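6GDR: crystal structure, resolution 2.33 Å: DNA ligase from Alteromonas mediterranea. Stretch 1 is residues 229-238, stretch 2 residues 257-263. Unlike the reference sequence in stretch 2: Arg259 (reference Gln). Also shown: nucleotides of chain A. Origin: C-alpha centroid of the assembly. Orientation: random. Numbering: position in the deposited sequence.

Stretch 1 229-238: KFKGMMGSLL
Stretch 2, residues 257-263: ERRAPPA

Arg258 organizes this contact: an extended side chain leaves the end of a helix and runs alongside Phe230 of the turn to the start of the strand that follows. In stretch 1, Phe230 to Met233 form a type II beta turn, closed by Met233 N to Phe230 O at 3.1 Å; Gly232 takes positive phi (64/18), a region that favours glycine. The strand begins at Met234. In stretch 2 the helix ends at Arg258, and Arg259 (-83/123) is the first residue to leave helical geometry. The register sets Met234 CA 5.0 Å from Arg258 CA and Met233 CA 5.7 Å from Arg259 CA, with a weak hydrogen bond from Met234 N to Arg258 O at 3.4 Å.

The CA-to-CB bond of Arg258 points sideways, so reach comes from its rotamer: chi1 m, chi2 and chi3 t, chi4 -81°. This carries Arg258 NH1 to two successive carbonyls, which accept hydrogen bonds from it: 2.7 Å to Met234 O and 2.9 Å to Gly235 O, both near the guanidinium plane, where its N-H groups point. One guanidinium face is left for Phe230 (chi1 m, chi2 155°): centres are 4.2 Å apart and planes inclined 26°, while Arg258 CD sits 3.5 Å from the Phe230 ring centroid, over the face. Arg258 NH2 is satisfied elsewhere in the structure.

Gly235 (-94/-45) has no side chain; a CB there would be crowded by DG11 OP1 at 3.3 Å. Lys229 N donates a very short 2.5 Å hydrogen bond to DT10 OP1, placing the turn beside the DNA.

Met233 (m, t, p) brings CE to 3.7 Å from Arg258 CB and 3.6 Å from Arg259 NH2; Arg259 (m, t, m) differs from the reference sequence. Apolar pairs extend the contact: Met234 (t, m, m) sets CB 3.8 Å from Pro261 CG, and Leu237 (m, t) places CD1 4.2 Å from Pro262 CG. The CA-to-CB bond of Ser236, just before Leu237, points away.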

# COMPACT_ATOMS: atom_id res chain seq x y z
N LYS D 229 20.33 -10.79 -14.91
CA LYS D 229 21.59 -10.08 -14.79
C LYS D 229 22.41 -10.55 -13.60
O LYS D 229 23.64 -10.41 -13.61
CB LYS D 229 21.33 -8.57 -14.68
CG LYS D 229 20.62 -8.15 -13.41
CD LYS D 229 20.11 -6.72 -13.50
CE LYS D 229 19.49 -6.27 -12.19
NZ LYS D 229 18.81 -4.95 -12.32
N PHE D 230 21.76 -11.11 -12.57
CA PHE D 230 22.46 -11.66 -11.41
C PHE D 230 22.86 -13.11 -11.61
O PHE D 230 23.01 -13.85 -10.63
CB PHE D 230 21.58 -11.51 -10.16
CG PHE D 230 21.34 -10.08 -9.74
CD1 PHE D 230 20.22 -9.75 -9.00
CD2 PHE D 230 22.24 -9.08 -10.06
CE1 PHE D 230 19.99 -8.45 -8.60
CE2 PHE D 230 22.02 -7.78 -9.66
CZ PHE D 230 20.90 -7.46 -8.93
N LYS D 231 23.06 -13.54 -12.85
CA LYS D 231 23.55 -14.88 -13.11
C LYS D 231 24.95 -15.04 -12.52
O LYS D 231 25.77 -14.12 -12.56
CB LYS D 231 23.59 -15.14 -14.62
CG LYS D 231 23.15 -16.54 -15.03
CD LYS D 231 22.57 -16.55 -16.44
CE LYS D 231 21.16 -15.97 -16.47
N GLY D 232 25.21 -16.22 -11.95
CA GLY D 232 26.48 -16.44 -11.28
C GLY D 232 26.70 -15.57 -10.07
O GLY D 232 27.84 -15.42 -9.62
N MET D 233 25.63 -14.98 -9.53
CA MET D 233 25.71 -14.13 -8.35
C MET D 233 24.62 -14.55 -7.37
O MET D 233 23.74 -15.35 -7.69
CB MET D 233 25.54 -12.65 -8.73
CG MET D 233 26.60 -12.12 -9.68
SD MET D 233 26.12 -10.58 -10.49
CE MET D 233 25.83 -9.52 -9.08
N MET D 234 24.70 -14.01 -6.16
CA MET D 234 23.74 -14.35 -5.12
C MET D 234 22.43 -13.61 -5.37
O MET D 234 22.42 -12.38 -5.54
CB MET D 234 24.30 -14.00 -3.74
CG MET D 234 23.38 -14.37 -2.58
SD MET D 234 22.07 -13.17 -2.27
CE MET D 234 23.02 -11.78 -1.67
N GLY D 235 21.33 -14.35 -5.38
CA GLY D 235 20.02 -13.76 -5.56
C GLY D 235 19.33 -13.46 -4.25
O GLY D 235 18.75 -12.38 -4.08
N SER D 236 19.38 -14.40 -3.31
CA SER D 236 18.75 -14.22 -2.01
C SER D 236 19.48 -15.05 -0.97
O SER D 236 20.32 -15.89 -1.30
CB SER D 236 17.26 -14.60 -2.06
OG SER D 236 17.10 -15.96 -2.41
N LEU D 237 19.15 -14.80 0.29
CA LEU D 237 19.74 -15.50 1.42
C LEU D 237 18.62 -16.06 2.29
O LEU D 237 17.68 -15.33 2.64
CB LEU D 237 20.63 -14.57 2.25
CG LEU D 237 21.74 -13.83 1.52
CD1 LEU D 237 22.41 -12.84 2.45
CD2 LEU D 237 22.76 -14.81 0.95
N LEU D 238 18.72 -17.34 2.64
CA LEU D 238 17.77 -17.95 3.57
C LEU D 238 18.22 -17.63 4.98
O LEU D 238 19.09 -18.30 5.54
CB LEU D 238 17.68 -19.45 3.34
CG LEU D 238 16.73 -20.20 4.30
CD1 LEU D 238 15.31 -19.67 4.18
CD2 LEU D 238 16.78 -21.69 4.04
N GLU D 257 27.99 -6.50 -3.27
CA GLU D 257 27.65 -7.35 -2.14
C GLU D 257 27.12 -8.70 -2.61
O GLU D 257 27.30 -9.71 -1.91
CB GLU D 257 26.62 -6.66 -1.24
CG GLU D 257 27.20 -5.52 -0.42
CD GLU D 257 26.14 -4.71 0.29
OE1 GLU D 257 24.99 -4.68 -0.19
OE2 GLU D 257 26.45 -4.10 1.34
N ARG D 258 26.47 -8.75 -3.77
CA ARG D 258 26.00 -10.02 -4.31
C ARG D 258 27.17 -10.91 -4.71
O ARG D 258 27.07 -12.14 -4.62
CB ARG D 258 25.07 -9.78 -5.50
CG ARG D 258 23.78 -9.09 -5.11
CD ARG D 258 22.79 -9.05 -6.26
NE ARG D 258 21.51 -8.47 -5.85
CZ ARG D 258 20.56 -9.13 -5.21
NH1 ARG D 258 20.72 -10.41 -4.89
NH2 ARG D 258 19.43 -8.51 -4.87
N ARG D 259 28.27 -10.32 -5.18
CA ARG D 259 29.51 -11.05 -5.39
C ARG D 259 30.25 -11.14 -4.06
O ARG D 259 30.54 -10.12 -3.44
CB ARG D 259 30.36 -10.37 -6.45
CG ARG D 259 29.68 -10.25 -7.81
CD ARG D 259 30.54 -9.47 -8.79
NE ARG D 259 30.35 -8.02 -8.68
CZ ARG D 259 29.51 -7.30 -9.41
NH1 ARG D 259 29.42 -5.99 -9.22
NH2 ARG D 259 28.75 -7.87 -10.33
N ALA D 260 30.54 -12.36 -3.62
CA ALA D 260 31.09 -12.57 -2.28
C ALA D 260 30.09 -12.05 -1.25
O ALA D 260 30.33 -11.02 -0.61
CB ALA D 260 32.44 -11.88 -2.12
N PRO D 261 28.96 -12.73 -1.07
CA PRO D 261 27.93 -12.25 -0.14
C PRO D 261 28.24 -12.67 1.28
O PRO D 261 29.25 -13.35 1.54
CB PRO D 261 26.66 -12.93 -0.66
CG PRO D 261 27.15 -14.22 -1.23
CD PRO D 261 28.51 -13.93 -1.81
N PRO D 262 27.41 -12.27 2.24
CA PRO D 262 27.59 -12.74 3.62
C PRO D 262 27.62 -14.26 3.69
O PRO D 262 26.68 -14.94 3.26
CB PRO D 262 26.37 -12.16 4.35
CG PRO D 262 26.00 -10.96 3.56
CD PRO D 262 26.30 -11.30 2.13
N ALA D 263 28.71 -14.79 4.22
CA ALA D 263 28.89 -16.24 4.29
C ALA D 263 27.85 -16.87 5.22
O ALA D 263 27.34 -16.23 6.14
CB ALA D 263 30.29 -16.58 4.78
P DT A 10 16.77 -9.02 -14.99
OP1 DT A 10 18.07 -9.73 -15.00
OP2 DT A 10 15.76 -9.34 -16.03
O5' DT A 10 16.07 -9.19 -13.56
C5' DT A 10 16.54 -10.17 -12.64
C4' DT A 10 16.95 -9.52 -11.34
O4' DT A 10 16.46 -8.16 -11.28
C3' DT A 10 16.39 -10.18 -10.09
O3' DT A 10 17.19 -11.29 -9.70
C2' DT A 10 16.43 -9.05 -9.07
C1' DT A 10 16.28 -7.78 -9.93
N1 DT A 10 14.94 -7.13 -9.79
C2 DT A 10 14.64 -6.46 -8.63
O2 DT A 10 15.41 -6.37 -7.69
N3 DT A 10 13.39 -5.90 -8.60
C4 DT A 10 12.44 -5.95 -9.60
O4 DT A 10 11.34 -5.41 -9.48
C5 DT A 10 12.82 -6.66 -10.79
C7 DT A 10 11.86 -6.78 -11.94
C6 DT A 10 14.04 -7.22 -10.83
P DG A 9 14.75 -4.36 -19.04
OP1 DG A 9 15.63 -5.01 -20.04
OP2 DG A 9 13.28 -4.49 -19.15
O5' DG A 9 15.19 -4.85 -17.59
C5' DG A 9 16.50 -4.58 -17.12
C4' DG A 9 16.71 -5.15 -15.73
O4' DG A 9 16.09 -4.28 -14.75
C3' DG A 9 16.10 -6.54 -15.51
O3' DG A 9 17.09 -7.45 -15.07
C2' DG A 9 15.01 -6.31 -14.46
C1' DG A 9 15.49 -5.06 -13.75
N9 DG A 9 14.43 -4.28 -13.12
C8 DG A 9 13.23 -3.89 -13.67
N7 DG A 9 12.49 -3.19 -12.86
C5 DG A 9 13.24 -3.11 -11.69
C6 DG A 9 12.96 -2.47 -10.46
O6 DG A 9 11.94 -1.84 -10.14
N1 DG A 9 14.00 -2.63 -9.55
C2 DG A 9 15.17 -3.31 -9.79
N2 DG A 9 16.06 -3.36 -8.79
N3 DG A 9 15.44 -3.91 -10.94
C4 DG A 9 14.44 -3.77 -11.84
P DG A 11 16.48 -12.67 -9.26
OP1 DG A 11 17.54 -13.68 -9.06
OP2 DG A 11 15.38 -12.93 -10.21
O5' DG A 11 15.83 -12.32 -7.84
C5' DG A 11 16.67 -11.99 -6.74
C4' DG A 11 15.85 -11.49 -5.56
O4' DG A 11 15.36 -10.16 -5.83
C3' DG A 11 14.60 -12.29 -5.24
O3' DG A 11 14.90 -13.43 -4.46
C2' DG A 11 13.75 -11.28 -4.49
C1' DG A 11 14.17 -9.94 -5.10
N9 DG A 11 13.16 -9.38 -6.00
C8 DG A 11 13.09 -9.52 -7.36
N7 DG A 11 12.06 -8.92 -7.90
C5 DG A 11 11.41 -8.34 -6.82
C6 DG A 11 10.23 -7.56 -6.77
O6 DG A 11 9.50 -7.21 -7.71
N1 DG A 11 9.91 -7.18 -5.47
C2 DG A 11 10.64 -7.51 -4.35
N2 DG A 11 10.18 -7.05 -3.18
N3 DG A 11 11.75 -8.24 -4.38
C4 DG A 11 12.07 -8.62 -5.64